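Long-range contacts in lactococcal phage P2 ORF15 (Lactococcus phage p2, PDB 2WZP), which probably serves as the distal tail protein (Dit) of the phage, joining the end of the tail tube to the baseplate that recognises the host: residues 229-234 with 310-315; 240-245 with 305-310. All coordinates share one frame; numbering follows the deposited sequence.

Both contacts lie in the C-terminal Dit region, on opposed sheets of one β-sandwich. Contact 1 pairs strand 224-233 with strand 312-322 in one sheet, and contact 2 pairs strands 240-246 and 305-310 in the other. Contact 2 is nested inside the chain loop that contact 1 closes: the chain passes from 229-234 to 240-245, and returns through 305-310 straight into 310-315, with Ile310 common to both. Their centres are about 10 Å apart. Leu312 bridges them, its CD1 lying 3.3 Å from Gly241 O and its CD2 3.8 Å from Ala240 CB, while Ala315 CB meets Leu309 CD2 at 3.7 Å.

Contact 1: residues 229-234 with 310-315; sequences GILYPK and INLSKA
Leu231 and Leu312 cross obliquely on the inner side of this antiparallel pairing, Leu231 CB sitting 3.8 Å from Leu312 CD1. The other branch of Leu312, CD2, comes 3.8 Å from Pro233 CA, so the forked end of one leucine spans two residues of the facing strand. Leu312 has CG anti to its carbonyl carbon (chi1 -52°), which sets both methyls against strand 224-233. Farther along, Leu231 CD2 meets Ala315 CB, the methyl of its non-hydrogen-bonded partner, at 4.1 Å.

Tyr232 and Lys314 leave the other face side by side, pointing the same way. The ring presents its edge to the opposite backbone: Lys314 O lies near the ring plane, 3.8 Å from Tyr232 CD2. That same Lys314 O accepts a hydrogen bond from Tyr232 N at 2.9 Å. The chain turns a corner at Ser313, yet Ser313 N still bonds Tyr232 O at 2.8 Å.

Beyond the proline, the pairing passes to Asn311, which lies in a left-handed helical conformation (phi 54°, psi 47°) where strand 305-310 gives way to strand 312-322. Asn311 O accepts a hydrogen bond from Lys234 N at 2.8 Å. The amide side chain reaches alongside Lys234 CB and spends OD1 on the backbone of Leu235, which ties Asn311 to the loop after strand 224-233.

Strand 265-269 flanks 229-233 on the side away from 312-322, receiving Ile230 on Leu267 and Pro233 on Ile266, and the backbone of Ser313 bonds to Lys174. Inward, Leu231 and Leu312 face Val242 and Ala240 of strand 240-246; outward, Tyr232 packs on an apolar side chain of a chain of another protein in the assembly.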
ATOM      1  N   GLY M 229       7.625 -46.280  32.153  1.00 35.52           N
ATOM      2  CA  GLY M 229       7.403 -47.095  33.340  1.00 34.32           C
ATOM      3  C   GLY M 229       8.561 -47.954  33.768  1.00 36.36           C
ATOM      4  O   GLY M 229       9.445 -48.269  32.961  1.00 34.72           O
ATOM      5  N   ILE M 230       8.546 -48.312  35.067  1.00 32.93           N
ATOM      6  CA  ILE M 230       9.488 -49.207  35.756  1.00 31.99           C
ATOM      7  C   ILE M 230       8.652 -50.386  36.163  1.00 34.93           C
ATOM      8  O   ILE M 230       7.709 -50.219  36.927  1.00 35.50           O
ATOM      9  CB  ILE M 230      10.208 -48.539  36.956  1.00 34.54           C
ATOM     10  CG1 ILE M 230      11.041 -47.335  36.460  1.00 34.05           C
ATOM     11  CG2 ILE M 230      11.058 -49.553  37.748  1.00 33.51           C
ATOM     12  CD1 ILE M 230      12.526 -47.374  36.697  1.00 35.31           C
ATOM     13  N   LEU M 231       8.947 -51.554  35.573  1.00 29.13           N
ATOM     14  CA  LEU M 231       8.235 -52.808  35.767  1.00 26.18           C
ATOM     15  C   LEU M 231       9.049 -53.716  36.666  1.00 30.21           C
ATOM     16  O   LEU M 231      10.248 -53.878  36.446  1.00 29.37           O
ATOM     17  CB  LEU M 231       7.967 -53.505  34.408  1.00 25.08           C
ATOM     18  CG  LEU M 231       7.500 -52.649  33.189  1.00 27.59           C
ATOM     19  CD1 LEU M 231       7.351 -53.511  31.949  1.00 25.12           C
ATOM     20  CD2 LEU M 231       6.189 -51.963  33.446  1.00 30.28           C
ATOM     21  N   TYR M 232       8.400 -54.302  37.702  1.00 28.12           N
ATOM     22  CA  TYR M 232       9.047 -55.244  38.623  1.00 27.85           C
ATOM     23  C   TYR M 232       8.508 -56.672  38.390  1.00 32.75           C
ATOM     24  O   TYR M 232       7.419 -57.013  38.882  1.00 31.69           O
ATOM     25  CB  TYR M 232       8.930 -54.793  40.101  1.00 27.46           C
ATOM     26  CG  TYR M 232       9.622 -53.474  40.402  1.00 27.22           C
ATOM     27  CD1 TYR M 232      10.980 -53.430  40.707  1.00 28.50           C
ATOM     28  CD2 TYR M 232       8.920 -52.272  40.374  1.00 27.72           C
ATOM     29  CE1 TYR M 232      11.618 -52.226  41.004  1.00 26.62           C
ATOM     30  CE2 TYR M 232       9.547 -51.060  40.663  1.00 28.37           C
ATOM     31  CZ  TYR M 232      10.892 -51.048  41.004  1.00 35.72           C
ATOM     32  OH  TYR M 232      11.533 -49.866  41.273  1.00 38.11           O
ATOM     33  N   PRO M 233       9.253 -57.513  37.621  1.00 31.39           N
ATOM     34  CA  PRO M 233       8.780 -58.900  37.373  1.00 31.70           C
ATOM     35  C   PRO M 233       8.612 -59.744  38.637  1.00 37.93           C
ATOM     36  O   PRO M 233       9.260 -59.490  39.654  1.00 37.89           O
ATOM     37  CB  PRO M 233       9.816 -59.487  36.405  1.00 33.27           C
ATOM     38  CG  PRO M 233      10.655 -58.312  35.924  1.00 37.28           C
ATOM     39  CD  PRO M 233      10.557 -57.246  36.964  1.00 32.97           C
ATOM     40  N   LYS M 234       7.681 -60.701  38.593  1.00 36.31           N
ATOM     41  CA  LYS M 234       7.367 -61.550  39.738  1.00 36.26           C
ATOM     42  C   LYS M 234       8.069 -62.898  39.678  1.00 42.76           C
ATOM     43  O   LYS M 234       8.940 -63.159  40.508  1.00 43.72           O
ATOM     44  CB  LYS M 234       5.835 -61.707  39.902  1.00 38.27           C
ATOM     45  CG  LYS M 234       5.386 -62.184  41.274  1.00 45.63           C
ATOM     46  CD  LYS M 234       3.898 -62.022  41.456  1.00 58.18           C
ATOM     47  CE  LYS M 234       3.485 -62.017  42.912  1.00 68.35           C
ATOM     48  NZ  LYS M 234       2.642 -60.816  43.241  1.00 75.27           N
ATOM     49  N   ILE M 310       1.554 -58.060  33.420  1.00 29.53           N
ATOM     50  CA  ILE M 310       1.837 -59.446  33.057  1.00 29.08           C
ATOM     51  C   ILE M 310       3.034 -59.858  33.884  1.00 35.44           C
ATOM     52  O   ILE M 310       4.142 -59.348  33.665  1.00 37.05           O
ATOM     53  CB  ILE M 310       2.034 -59.727  31.545  1.00 31.04           C
ATOM     54  CG1 ILE M 310       0.740 -59.410  30.760  1.00 29.97           C
ATOM     55  CG2 ILE M 310       2.498 -61.204  31.339  1.00 31.68           C
ATOM     56  CD1 ILE M 310       0.907 -59.248  29.432  1.00 30.04           C
ATOM     57  N   ASN M 311       2.787 -60.734  34.879  1.00 30.30           N
ATOM     58  CA  ASN M 311       3.799 -61.283  35.765  1.00 29.33           C
ATOM     59  C   ASN M 311       4.632 -60.196  36.442  1.00 33.97           C
ATOM     60  O   ASN M 311       5.853 -60.290  36.497  1.00 34.58           O
ATOM     61  CB  ASN M 311       4.649 -62.329  35.025  1.00 26.17           C
ATOM     62  CG  ASN M 311       5.669 -62.999  35.864  1.00 41.14           C
ATOM     63  OD1 ASN M 311       5.475 -63.191  37.060  1.00 39.59           O
ATOM     64  ND2 ASN M 311       6.810 -63.301  35.270  1.00 30.84           N
ATOM     65  N   LEU M 312       3.959 -59.162  36.978  1.00 29.40           N
ATOM     66  CA  LEU M 312       4.647 -58.078  37.685  1.00 27.30           C
ATOM     67  C   LEU M 312       4.097 -57.973  39.069  1.00 32.94           C
ATOM     68  O   LEU M 312       2.882 -58.118  39.269  1.00 33.27           O
ATOM     69  CB  LEU M 312       4.506 -56.698  36.998  1.00 25.79           C
ATOM     70  CG  LEU M 312       4.854 -56.561  35.510  1.00 28.11           C
ATOM     71  CD1 LEU M 312       4.594 -55.145  35.043  1.00 26.75           C
ATOM     72  CD2 LEU M 312       6.319 -56.925  35.243  1.00 29.72           C
ATOM     73  N   SER M 313       4.973 -57.660  40.031  1.00 28.76           N
ATOM     74  CA  SER M 313       4.519 -57.448  41.385  1.00 27.57           C
ATOM     75  C   SER M 313       4.050 -55.997  41.538  1.00 34.01           C
ATOM     76  O   SER M 313       3.144 -55.714  42.308  1.00 34.10           O
ATOM     77  CB  SER M 313       5.626 -57.781  42.373  1.00 29.05           C
ATOM     78  OG  SER M 313       6.785 -57.006  42.124  1.00 43.36           O
ATOM     79  N   LYS M 314       4.661 -55.086  40.777  1.00 33.67           N
ATOM     80  CA  LYS M 314       4.441 -53.644  40.806  1.00 33.30           C
ATOM     81  C   LYS M 314       4.927 -53.040  39.483  1.00 35.29           C
ATOM     82  O   LYS M 314       5.778 -53.626  38.801  1.00 33.65           O
ATOM     83  CB  LYS M 314       5.274 -53.060  41.977  1.00 36.15           C
ATOM     84  CG  LYS M 314       4.901 -51.650  42.441  1.00 42.82           C
ATOM     85  CD  LYS M 314       5.887 -51.130  43.491  1.00 43.45           C
ATOM     86  CE  LYS M 314       5.240 -50.199  44.491  1.00 60.55           C
ATOM     87  NZ  LYS M 314       6.240 -49.479  45.332  1.00 78.33           N
ATOM     88  N   ALA M 315       4.395 -51.858  39.148  1.00 31.91           N
ATOM     89  CA  ALA M 315       4.767 -51.026  38.001  1.00 31.37           C
ATOM     90  C   ALA M 315       4.566 -49.572  38.402  1.00 35.78           C
ATOM     91  O   ALA M 315       3.571 -49.235  39.051  1.00 36.37           O
ATOM     92  CB  ALA M 315       3.914 -51.355  36.783  1.00 31.85           C
TER

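Contact 2: residues 240-245 with 305-310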
ATOM      1  N   ALA M 240       7.302 -61.230  31.158  1.00 31.98           N
ATOM      2  CA  ALA M 240       6.769 -60.112  31.927  1.00 30.95           C
ATOM      3  C   ALA M 240       6.595 -58.871  31.054  1.00 35.63           C
ATOM      4  O   ALA M 240       7.312 -58.666  30.063  1.00 36.61           O
ATOM      5  CB  ALA M 240       7.692 -59.792  33.088  1.00 31.32           C
ATOM      6  N   GLY M 241       5.631 -58.060  31.441  1.00 29.74           N
ATOM      7  CA  GLY M 241       5.346 -56.803  30.783  1.00 28.19           C
ATOM      8  C   GLY M 241       3.980 -56.315  31.169  1.00 32.11           C
ATOM      9  O   GLY M 241       3.535 -56.550  32.291  1.00 33.59           O
ATOM     10  N   VAL M 242       3.295 -55.669  30.226  1.00 27.34           N
ATOM     11  CA  VAL M 242       1.958 -55.094  30.386  1.00 26.62           C
ATOM     12  C   VAL M 242       1.112 -55.344  29.137  1.00 30.66           C
ATOM     13  O   VAL M 242       1.655 -55.406  28.036  1.00 30.64           O
ATOM     14  CB  VAL M 242       2.018 -53.564  30.696  1.00 29.63           C
ATOM     15  CG1 VAL M 242       2.639 -53.294  32.066  1.00 28.19           C
ATOM     16  CG2 VAL M 242       2.753 -52.782  29.597  1.00 29.35           C
ATOM     17  N   ARG M 243      -0.217 -55.458  29.304  1.00 26.97           N
ATOM     18  CA  ARG M 243      -1.154 -55.584  28.180  1.00 26.06           C
ATOM     19  C   ARG M 243      -2.252 -54.539  28.237  1.00 29.91           C
ATOM     20  O   ARG M 243      -2.609 -54.075  29.326  1.00 30.27           O
ATOM     21  CB  ARG M 243      -1.720 -56.992  28.016  1.00 25.67           C
ATOM     22  CG  ARG M 243      -2.718 -57.428  29.071  1.00 28.86           C
ATOM     23  CD  ARG M 243      -3.060 -58.857  28.785  1.00 32.65           C
ATOM     24  NE  ARG M 243      -4.231 -59.299  29.523  1.00 42.44           N
ATOM     25  CZ  ARG M 243      -5.244 -59.968  28.997  1.00 53.32           C
ATOM     26  NH1 ARG M 243      -5.248 -60.273  27.704  1.00 39.38           N
ATOM     27  NH2 ARG M 243      -6.258 -60.347  29.755  1.00 47.48           N
ATOM     28  N   PHE M 244      -2.785 -54.170  27.064  1.00 25.24           N
ATOM     29  CA  PHE M 244      -3.806 -53.145  26.942  1.00 23.74           C
ATOM     30  C   PHE M 244      -5.035 -53.761  26.367  1.00 30.82           C
ATOM     31  O   PHE M 244      -4.964 -54.475  25.369  1.00 31.66           O
ATOM     32  CB  PHE M 244      -3.313 -51.984  26.059  1.00 24.66           C
ATOM     33  CG  PHE M 244      -2.247 -51.141  26.719  1.00 24.01           C
ATOM     34  CD1 PHE M 244      -2.588 -50.000  27.434  1.00 24.56           C
ATOM     35  CD2 PHE M 244      -0.905 -51.500  26.641  1.00 23.69           C
ATOM     36  CE1 PHE M 244      -1.607 -49.242  28.073  1.00 25.33           C
ATOM     37  CE2 PHE M 244       0.072 -50.755  27.299  1.00 26.12           C
ATOM     38  CZ  PHE M 244      -0.283 -49.631  28.011  1.00 23.81           C
ATOM     39  N   LEU M 245      -6.171 -53.465  26.992  1.00 30.10           N
ATOM     40  CA  LEU M 245      -7.487 -53.960  26.618  1.00 31.23           C
ATOM     41  C   LEU M 245      -8.396 -52.802  26.239  1.00 37.04           C
ATOM     42  O   LEU M 245      -8.377 -51.768  26.905  1.00 37.92           O
ATOM     43  CB  LEU M 245      -8.113 -54.727  27.806  1.00 31.57           C
ATOM     44  CG  LEU M 245      -7.243 -55.699  28.633  1.00 35.60           C
ATOM     45  CD1 LEU M 245      -8.030 -56.207  29.784  1.00 35.56           C
ATOM     46  CD2 LEU M 245      -6.816 -56.920  27.826  1.00 36.97           C
ATOM     47  N   GLY M 305      -9.914 -47.995  27.834  1.00 30.92           N
ATOM     48  CA  GLY M 305     -10.061 -49.347  28.331  1.00 30.03           C
ATOM     49  C   GLY M 305      -9.200 -49.486  29.552  1.00 35.86           C
ATOM     50  O   GLY M 305      -9.228 -48.612  30.433  1.00 37.02           O
ATOM     51  N   GLN M 306      -8.384 -50.537  29.593  1.00 33.04           N
ATOM     52  CA  GLN M 306      -7.499 -50.725  30.748  1.00 32.46           C
ATOM     53  C   GLN M 306      -6.211 -51.449  30.484  1.00 36.03           C
ATOM     54  O   GLN M 306      -6.143 -52.285  29.578  1.00 37.38           O
ATOM     55  CB  GLN M 306      -8.226 -51.369  31.928  1.00 33.90           C
ATOM     56  CG  GLN M 306      -8.861 -52.704  31.660  1.00 51.96           C
ATOM     57  CD  GLN M 306      -9.836 -53.061  32.753  1.00 75.46           C
ATOM     58  OE1 GLN M 306     -10.026 -54.249  33.059  1.00 77.81           O
ATOM     59  NE2 GLN M 306     -10.472 -52.049  33.368  1.00 54.60           N
ATOM     60  N   MET M 307      -5.193 -51.142  31.309  1.00 29.45           N
ATOM     61  CA  MET M 307      -3.910 -51.824  31.245  1.00 28.31           C
ATOM     62  C   MET M 307      -3.784 -52.808  32.422  1.00 35.01           C
ATOM     63  O   MET M 307      -4.027 -52.450  33.583  1.00 34.61           O
ATOM     64  CB  MET M 307      -2.709 -50.856  31.225  1.00 28.75           C
ATOM     65  CG  MET M 307      -1.397 -51.550  31.028  1.00 29.83           C
ATOM     66  SD  MET M 307      -0.045 -50.449  31.358  1.00 33.40           S
ATOM     67  CE  MET M 307       0.154 -50.688  33.125  1.00 30.01           C
ATOM     68  N   GLU M 308      -3.374 -54.040  32.097  1.00 29.97           N
ATOM     69  CA  GLU M 308      -3.123 -55.067  33.083  1.00 28.51           C
ATOM     70  C   GLU M 308      -1.646 -55.369  33.081  1.00 32.00           C
ATOM     71  O   GLU M 308      -0.967 -55.160  32.076  1.00 32.70           O
ATOM     72  CB  GLU M 308      -3.927 -56.337  32.765  1.00 29.97           C
ATOM     73  CG  GLU M 308      -5.431 -56.159  32.959  1.00 31.60           C
ATOM     74  CD  GLU M 308      -6.253 -57.402  32.704  1.00 51.89           C
ATOM     75  OE1 GLU M 308      -7.479 -57.366  32.963  1.00 57.97           O
ATOM     76  OE2 GLU M 308      -5.676 -58.404  32.213  1.00 39.79           O
ATOM     77  N   LEU M 309      -1.135 -55.821  34.220  1.00 28.28           N
ATOM     78  CA  LEU M 309       0.255 -56.215  34.366  1.00 27.29           C
ATOM     79  C   LEU M 309       0.386 -57.674  33.924  1.00 32.40           C
ATOM     80  O   LEU M 309      -0.583 -58.429  33.995  1.00 32.71           O
ATOM     81  CB  LEU M 309       0.695 -56.096  35.831  1.00 26.68           C
ATOM     82  CG  LEU M 309       0.478 -54.782  36.575  1.00 29.58           C
ATOM     83  CD1 LEU M 309       1.043 -54.870  37.999  1.00 28.04           C
ATOM     84  CD2 LEU M 309       1.070 -53.591  35.822  1.00 28.76           C
ATOM     85  N   ILE M 310       1.554 -58.060  33.420  1.00 29.53           N
ATOM     86  CA  ILE M 310       1.837 -59.446  33.057  1.00 29.08           C
ATOM     87  C   ILE M 310       3.034 -59.858  33.884  1.00 35.44           C
ATOM     88  O   ILE M 310       4.142 -59.348  33.665  1.00 37.05           O
ATOM     89  CB  ILE M 310       2.034 -59.727  31.545  1.00 31.04           C
ATOM     90  CG1 ILE M 310       0.740 -59.410  30.760  1.00 29.97           C
ATOM     91  CG2 ILE M 310       2.498 -61.204  31.339  1.00 31.68           C
ATOM     92  CD1 ILE M 310       0.907 -59.248  29.432  1.00 30.04           C
TER
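Met307 lies across the Phe244 ring, its CG over one face at 3.9 Å from the centroid of that ring. The sulfur continues obliquely toward the rim, Met307 SD reaching Phe244 CZ at 3.5 Å in a Met-aromatic contact, and Met307 CE ends 3.8 Å from Val242 CG1. CG anti to the backbone N (chi1 -175°) brings the methionine over the ring, and the bend at chi3 (88°) turns its end to Val242.

On the reverse face Arg243 and Glu308 run side by side. Arg243 NE and Arg243 NH2 both bond Glu308 OE2, each at 3.2 Å and from the same face of the carboxylate, whose plane is turned 56° from the guanidinium. Leu245 CD2 rests over one guanidinium face, Ile310 CD1 packs on Arg243 CB at 3.7 Å, and Arg243 NH1 is held by Glu251, which probably fixes the guanidinium's turn.

Paired backbone bonds at Gly241-Ile310, Arg243-Glu308 and Leu245-Gln306 keep the two strands in register. Strands 218-220 and 251-257 flank them, and the Val242, Phe244, Met307 and Leu309 face looks toward Leu312, Ala315 and Phe317 of the opposed sheet: a β-sandwich, consistent with the galectin-like C-terminal domain of Dit proteins.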